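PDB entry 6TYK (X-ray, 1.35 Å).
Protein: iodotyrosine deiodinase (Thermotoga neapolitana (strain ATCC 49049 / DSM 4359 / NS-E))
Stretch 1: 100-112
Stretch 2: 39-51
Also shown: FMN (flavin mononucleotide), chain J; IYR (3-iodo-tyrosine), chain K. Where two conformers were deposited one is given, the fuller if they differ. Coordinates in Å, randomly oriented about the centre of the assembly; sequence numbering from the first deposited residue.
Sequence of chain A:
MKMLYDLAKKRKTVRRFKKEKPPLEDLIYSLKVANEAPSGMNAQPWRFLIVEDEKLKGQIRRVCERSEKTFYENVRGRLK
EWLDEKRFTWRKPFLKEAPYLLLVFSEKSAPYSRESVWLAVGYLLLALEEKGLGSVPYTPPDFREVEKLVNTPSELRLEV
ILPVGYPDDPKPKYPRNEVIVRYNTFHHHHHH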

# COMPACT_ATOMS: atom_id res chain seq x y z
N TYR A 100 -19.25 6.05 -8.57
CA TYR A 100 -18.29 6.86 -7.85
C TYR A 100 -16.94 6.76 -8.52
O TYR A 100 -16.51 5.66 -8.88
CB TYR A 100 -18.09 6.35 -6.43
CG TYR A 100 -19.30 6.33 -5.53
CD1 TYR A 100 -19.77 7.50 -4.96
CD2 TYR A 100 -19.91 5.14 -5.20
CE1 TYR A 100 -20.86 7.48 -4.11
CE2 TYR A 100 -21.00 5.11 -4.35
CZ TYR A 100 -21.47 6.28 -3.81
OH TYR A 100 -22.55 6.25 -2.97
N LEU A 101 -16.26 7.90 -8.69
CA LEU A 101 -14.82 7.87 -8.90
C LEU A 101 -14.18 8.39 -7.63
O LEU A 101 -14.31 9.57 -7.29
CB LEU A 101 -14.39 8.72 -10.09
CG LEU A 101 -15.11 8.43 -11.40
CD1 LEU A 101 -14.57 9.35 -12.48
CD2 LEU A 101 -14.95 6.97 -11.80
N LEU A 102 -13.51 7.50 -6.91
CA LEU A 102 -12.85 7.89 -5.68
C LEU A 102 -11.42 8.28 -6.03
O LEU A 102 -10.61 7.43 -6.42
CB LEU A 102 -12.85 6.73 -4.69
CG LEU A 102 -12.07 7.00 -3.40
CD1 LEU A 102 -12.72 8.09 -2.55
CD2 LEU A 102 -11.90 5.71 -2.60
N LEU A 103 -11.14 9.57 -5.96
CA LEU A 103 -9.80 10.06 -6.21
C LEU A 103 -9.04 10.11 -4.90
O LEU A 103 -9.47 10.74 -3.94
CB LEU A 103 -9.82 11.43 -6.89
CG LEU A 103 -9.97 11.40 -8.42
CD1 LEU A 103 -11.25 10.68 -8.85
CD2 LEU A 103 -9.94 12.80 -8.99
N VAL A 104 -7.91 9.43 -4.87
CA VAL A 104 -7.12 9.30 -3.65
C VAL A 104 -5.85 10.12 -3.80
O VAL A 104 -5.07 9.93 -4.75
CB VAL A 104 -6.75 7.83 -3.38
CG1 VAL A 104 -5.94 7.72 -2.10
CG2 VAL A 104 -8.00 6.98 -3.28
N PHE A 105 -5.66 11.06 -2.88
CA PHE A 105 -4.50 11.94 -2.93
C PHE A 105 -3.56 11.68 -1.77
O PHE A 105 -3.98 11.19 -0.71
CB PHE A 105 -4.94 13.41 -2.83
CG PHE A 105 -5.84 13.85 -3.94
CD1 PHE A 105 -7.19 13.54 -3.93
CD2 PHE A 105 -5.34 14.61 -4.99
CE1 PHE A 105 -8.02 13.96 -4.96
CE2 PHE A 105 -6.16 15.03 -6.02
CZ PHE A 105 -7.50 14.71 -6.00
N SER A 106 -2.30 12.02 -1.97
CA SER A 106 -1.31 11.99 -0.89
C SER A 106 -0.86 13.40 -0.53
O SER A 106 -0.72 14.27 -1.39
CB SER A 106 -0.10 11.13 -1.27
OG SER A 106 0.52 11.61 -2.46
N GLU A 107 -0.66 13.63 0.76
CA GLU A 107 -0.15 14.90 1.24
C GLU A 107 1.36 14.95 1.01
O GLU A 107 2.12 14.25 1.67
CB GLU A 107 -0.46 15.04 2.72
CG GLU A 107 0.02 16.33 3.34
CD GLU A 107 -0.36 16.43 4.80
OE1 GLU A 107 -0.47 15.38 5.45
OE2 GLU A 107 -0.54 17.57 5.29
N LYS A 108 1.78 15.77 0.05
CA LYS A 108 3.18 15.78 -0.35
C LYS A 108 4.18 15.99 0.78
O LYS A 108 5.27 15.42 0.78
CB LYS A 108 3.41 16.83 -1.44
CG LYS A 108 2.62 16.60 -2.71
CD LYS A 108 2.85 17.77 -3.66
CE LYS A 108 1.91 17.72 -4.84
NZ LYS A 108 2.13 18.89 -5.74
N SER A 109 3.80 16.80 1.76
CA SER A 109 4.74 17.21 2.80
C SER A 109 5.01 16.14 3.84
O SER A 109 5.99 16.23 4.58
CB SER A 109 4.22 18.47 3.49
OG SER A 109 2.96 18.24 4.07
N ALA A 110 4.15 15.13 3.92
CA ALA A 110 4.28 14.13 4.97
C ALA A 110 5.36 13.12 4.63
O ALA A 110 5.53 12.75 3.47
CB ALA A 110 2.94 13.45 5.20
N PRO A 111 6.09 12.65 5.65
CA PRO A 111 7.15 11.68 5.37
C PRO A 111 6.59 10.34 4.95
O PRO A 111 5.62 9.86 5.54
CB PRO A 111 7.87 11.57 6.72
CG PRO A 111 6.82 11.92 7.73
CD PRO A 111 5.96 12.96 7.09
N TYR A 112 7.17 9.76 3.91
CA TYR A 112 6.68 8.49 3.38
C TYR A 112 5.20 8.57 3.06
O TYR A 112 4.46 7.61 3.23
CB TYR A 112 6.99 7.34 4.34
CG TYR A 112 8.42 6.90 4.24
CD1 TYR A 112 8.80 5.93 3.34
CD2 TYR A 112 9.40 7.48 5.04
CE1 TYR A 112 10.10 5.53 3.21
CE2 TYR A 112 10.72 7.08 4.93
CZ TYR A 112 11.06 6.11 4.01
OH TYR A 112 12.36 5.70 3.88
N1 FMN J . 7.96 3.51 12.75
C2 FMN J . 9.22 3.61 13.27
O2 FMN J . 9.38 3.44 14.47
N3 FMN J . 10.29 3.89 12.45
C4 FMN J . 10.10 4.07 11.10
O4 FMN J . 11.07 4.32 10.36
C4A FMN J . 8.82 3.97 10.57
N5 FMN J . 8.61 4.16 9.22
C5A FMN J . 7.34 4.02 8.70
C6 FMN J . 7.15 4.17 7.34
C7 FMN J . 5.89 4.03 6.78
C7M FMN J . 5.74 4.19 5.29
C8 FMN J . 4.82 3.74 7.60
C8M FMN J . 3.44 3.59 7.03
C9 FMN J . 5.00 3.60 8.97
C9A FMN J . 6.27 3.73 9.53
N10 FMN J . 6.46 3.60 10.90
C10 FMN J . 7.74 3.69 11.41
C1' FMN J . 5.31 3.30 11.81
C2' FMN J . 4.52 4.61 12.07
O2' FMN J . 5.20 5.49 12.97
C3' FMN J . 3.14 4.25 12.62
O3' FMN J . 2.45 3.59 11.57
C4' FMN J . 2.33 5.43 13.13
O4' FMN J . 2.98 6.02 14.23
C5' FMN J . 0.93 5.01 13.56
O5' FMN J . 1.01 3.95 14.48
P FMN J . -0.32 3.31 15.09
O1P FMN J . -1.18 4.42 15.65
O2P FMN J . 0.14 2.37 16.20
O3P FMN J . -1.01 2.46 14.04
N IYR K . 13.29 5.96 11.09
CA IYR K . 13.30 6.78 12.28
CB IYR K . 12.31 7.96 12.32
CC IYR K . 10.87 7.64 12.09
CD IYR K . 10.31 7.89 10.85
CE IYR K . 8.96 7.64 10.58
IE IYR K . 8.27 8.01 8.72
CF IYR K . 8.15 7.14 11.61
OF IYR K . 6.80 6.87 11.44
CG IYR K . 8.69 6.89 12.88
CH IYR K . 10.04 7.13 13.10
C IYR K . 13.05 5.99 13.55
O IYR K . 13.17 6.38 14.71
OXT IYR K . 12.67 4.70 13.35
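Stretch 2 (39-51) SGMNAQPWRFLIV

Where the two stretches leave their shared sheet, a glycine meets a carbonyl so closely that a side chain would have no room: an ideal CB on Gly40 would lie 2.3 Å from Pro111 O. As it is, Gly40 CA rests 3.6 Å from Pro111 O, and a single water donates hydrogen bonds to Gly40 O (2.9 Å) and to Pro111 O (2.8 Å), tying the loops together. The same loop serves the ligands: Met41 N donates to OF of the iodotyrosine at 2.9 Å, while Met41 CG packs 3.6 Å from Pro111 CG.

Beyond the loops the contact illustrates the classic antiparallel pair. Residues 46-51 form an extended strand running against strand 100-107, with 152° between their N-to-C directions and axes approaching to 4.7 Å. Leu101 faces Val51, Leu103 faces Leu49 and Phe105 faces Arg47, each pair closed by two backbone hydrogen bonds; Phe105 N reaches Arg47 O at 2.9 Å, and Arg47 N reaches Phe105 O at 3.0 Å. One further bond, Glu107 N to Pro45 O at 2.8 Å, extends the ladder past the strand of stretch 2.

Alternation then sorts the side chains. On one face, Leu102 CD1 lies 3.9 Å from Phe48 CB and 4.0 Å from Ile50 CG1, and Val104 CG2 meets the edge of the Phe48 ring, 4.0 Å from CD1. On the other, Leu103 CD1 approaches Val51 CG2 at 3.9 Å, and the Phe105 ring sets its edge against Leu49, CE1 to CB 3.6 Å.

Charge appears near the sheet's end, where Glu107 OE1 and Arg47 NH2 form a salt bridge at 3.5 Å. Arg47 NH1 is also held within its own stretch, donating to Trp46 O at 3.0 Å. After the type I turn from Glu107 to Ala110, Ala110 CB returns to within 3.7 Å of Ala43 CB and 3.9 Å of Pro45 CB.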

# COMPACT_ATOMS: atom_id res chain seq x y z
N SER A 39 0.82 5.00 9.03
CA SER A 39 1.41 5.94 8.10
C SER A 39 2.64 6.56 8.73
O SER A 39 2.78 6.57 9.96
CB SER A 39 0.41 7.03 7.70
OG SER A 39 -0.06 7.76 8.83
N GLY A 40 3.51 7.10 7.89
CA GLY A 40 4.71 7.75 8.37
C GLY A 40 4.33 8.86 9.33
O GLY A 40 3.50 9.71 9.01
N MET A 41 4.94 8.84 10.50
CA MET A 41 4.66 9.80 11.56
C MET A 41 3.18 9.95 11.89
O MET A 41 2.75 10.98 12.41
CB MET A 41 5.32 11.13 11.24
CG MET A 41 6.85 11.02 11.22
SD MET A 41 7.66 12.49 11.86
CE MET A 41 9.39 12.05 11.73
N ASN A 42 2.41 8.90 11.63
CA ASN A 42 0.96 8.93 11.83
C ASN A 42 0.31 10.16 11.20
O ASN A 42 -0.67 10.68 11.71
CB ASN A 42 0.58 8.82 13.32
CG ASN A 42 -0.89 8.49 13.52
OD1 ASN A 42 -1.48 7.76 12.73
ND2 ASN A 42 -1.49 9.03 14.57
N ALA A 43 0.87 10.61 10.08
CA ALA A 43 0.37 11.80 9.41
C ALA A 43 -1.01 11.59 8.79
O ALA A 43 -1.71 12.56 8.52
CB ALA A 43 1.35 12.26 8.35
N GLN A 44 -1.38 10.34 8.53
CA GLN A 44 -2.63 10.04 7.84
C GLN A 44 -2.72 10.87 6.58
O GLN A 44 -3.65 11.66 6.40
CB GLN A 44 -3.82 10.29 8.76
CG GLN A 44 -3.75 9.43 10.02
CD GLN A 44 -4.53 10.00 11.18
OE1 GLN A 44 -5.73 10.19 11.08
NE2 GLN A 44 -3.86 10.24 12.30
N PRO A 45 -1.74 10.70 5.68
CA PRO A 45 -1.54 11.61 4.54
C PRO A 45 -2.47 11.35 3.36
O PRO A 45 -2.22 11.90 2.30
CB PRO A 45 -0.10 11.31 4.15
CG PRO A 45 0.05 9.86 4.43
CD PRO A 45 -0.71 9.66 5.73
N TRP A 46 -3.51 10.55 3.53
CA TRP A 46 -4.49 10.33 2.47
C TRP A 46 -5.59 11.37 2.52
O TRP A 46 -6.00 11.82 3.59
CB TRP A 46 -5.10 8.93 2.61
CG TRP A 46 -5.32 8.52 4.03
CD1 TRP A 46 -6.38 8.85 4.83
CD2 TRP A 46 -4.46 7.70 4.82
NE1 TRP A 46 -6.22 8.29 6.08
CE2 TRP A 46 -5.05 7.57 6.10
CE3 TRP A 46 -3.24 7.04 4.57
CZ2 TRP A 46 -4.47 6.81 7.12
CZ3 TRP A 46 -2.66 6.30 5.59
CH2 TRP A 46 -3.28 6.18 6.84
N ARG A 47 -6.06 11.78 1.34
CA ARG A 47 -7.24 12.62 1.23
C ARG A 47 -8.12 12.02 0.16
O ARG A 47 -7.63 11.52 -0.84
CB ARG A 47 -6.87 14.06 0.82
CG ARG A 47 -5.91 14.77 1.74
CD ARG A 47 -6.53 15.10 3.11
NE ARG A 47 -5.62 15.91 3.90
CZ ARG A 47 -4.67 15.41 4.69
NH1 ARG A 47 -4.51 14.10 4.81
NH2 ARG A 47 -3.88 16.23 5.37
N PHE A 48 -9.43 12.08 0.37
CA PHE A 48 -10.36 11.45 -0.55
C PHE A 48 -11.29 12.46 -1.19
O PHE A 48 -11.86 13.33 -0.51
CB PHE A 48 -11.17 10.38 0.18
CG PHE A 48 -10.33 9.33 0.83
CD1 PHE A 48 -9.64 8.40 0.05
CD2 PHE A 48 -10.23 9.25 2.21
CE1 PHE A 48 -8.87 7.42 0.65
CE2 PHE A 48 -9.45 8.28 2.81
CZ PHE A 48 -8.77 7.36 2.03
N LEU A 49 -11.42 12.34 -2.50
CA LEU A 49 -12.34 13.16 -3.26
C LEU A 49 -13.29 12.21 -3.98
O LEU A 49 -12.86 11.38 -4.77
CB LEU A 49 -11.59 14.02 -4.28
CG LEU A 49 -12.44 14.94 -5.15
CD1 LEU A 49 -13.13 16.01 -4.31
CD2 LEU A 49 -11.60 15.58 -6.24
N ILE A 50 -14.57 12.30 -3.65
CA ILE A 50 -15.58 11.44 -4.23
C ILE A 50 -16.24 12.17 -5.39
O ILE A 50 -16.95 13.16 -5.19
CB ILE A 50 -16.63 11.05 -3.19
CG1 ILE A 50 -15.95 10.40 -1.98
CG2 ILE A 50 -17.69 10.14 -3.82
CD1 ILE A 50 -16.89 10.14 -0.83
N VAL A 51 -15.97 11.71 -6.60
CA VAL A 51 -16.56 12.32 -7.79
C VAL A 51 -17.79 11.55 -8.24
O VAL A 51 -17.73 10.34 -8.50
CB VAL A 51 -15.53 12.40 -8.93
CG1 VAL A 51 -16.17 13.05 -10.16
CG2 VAL A 51 -14.29 13.17 -8.48
O HOH W 1 2.87 9.84 6.20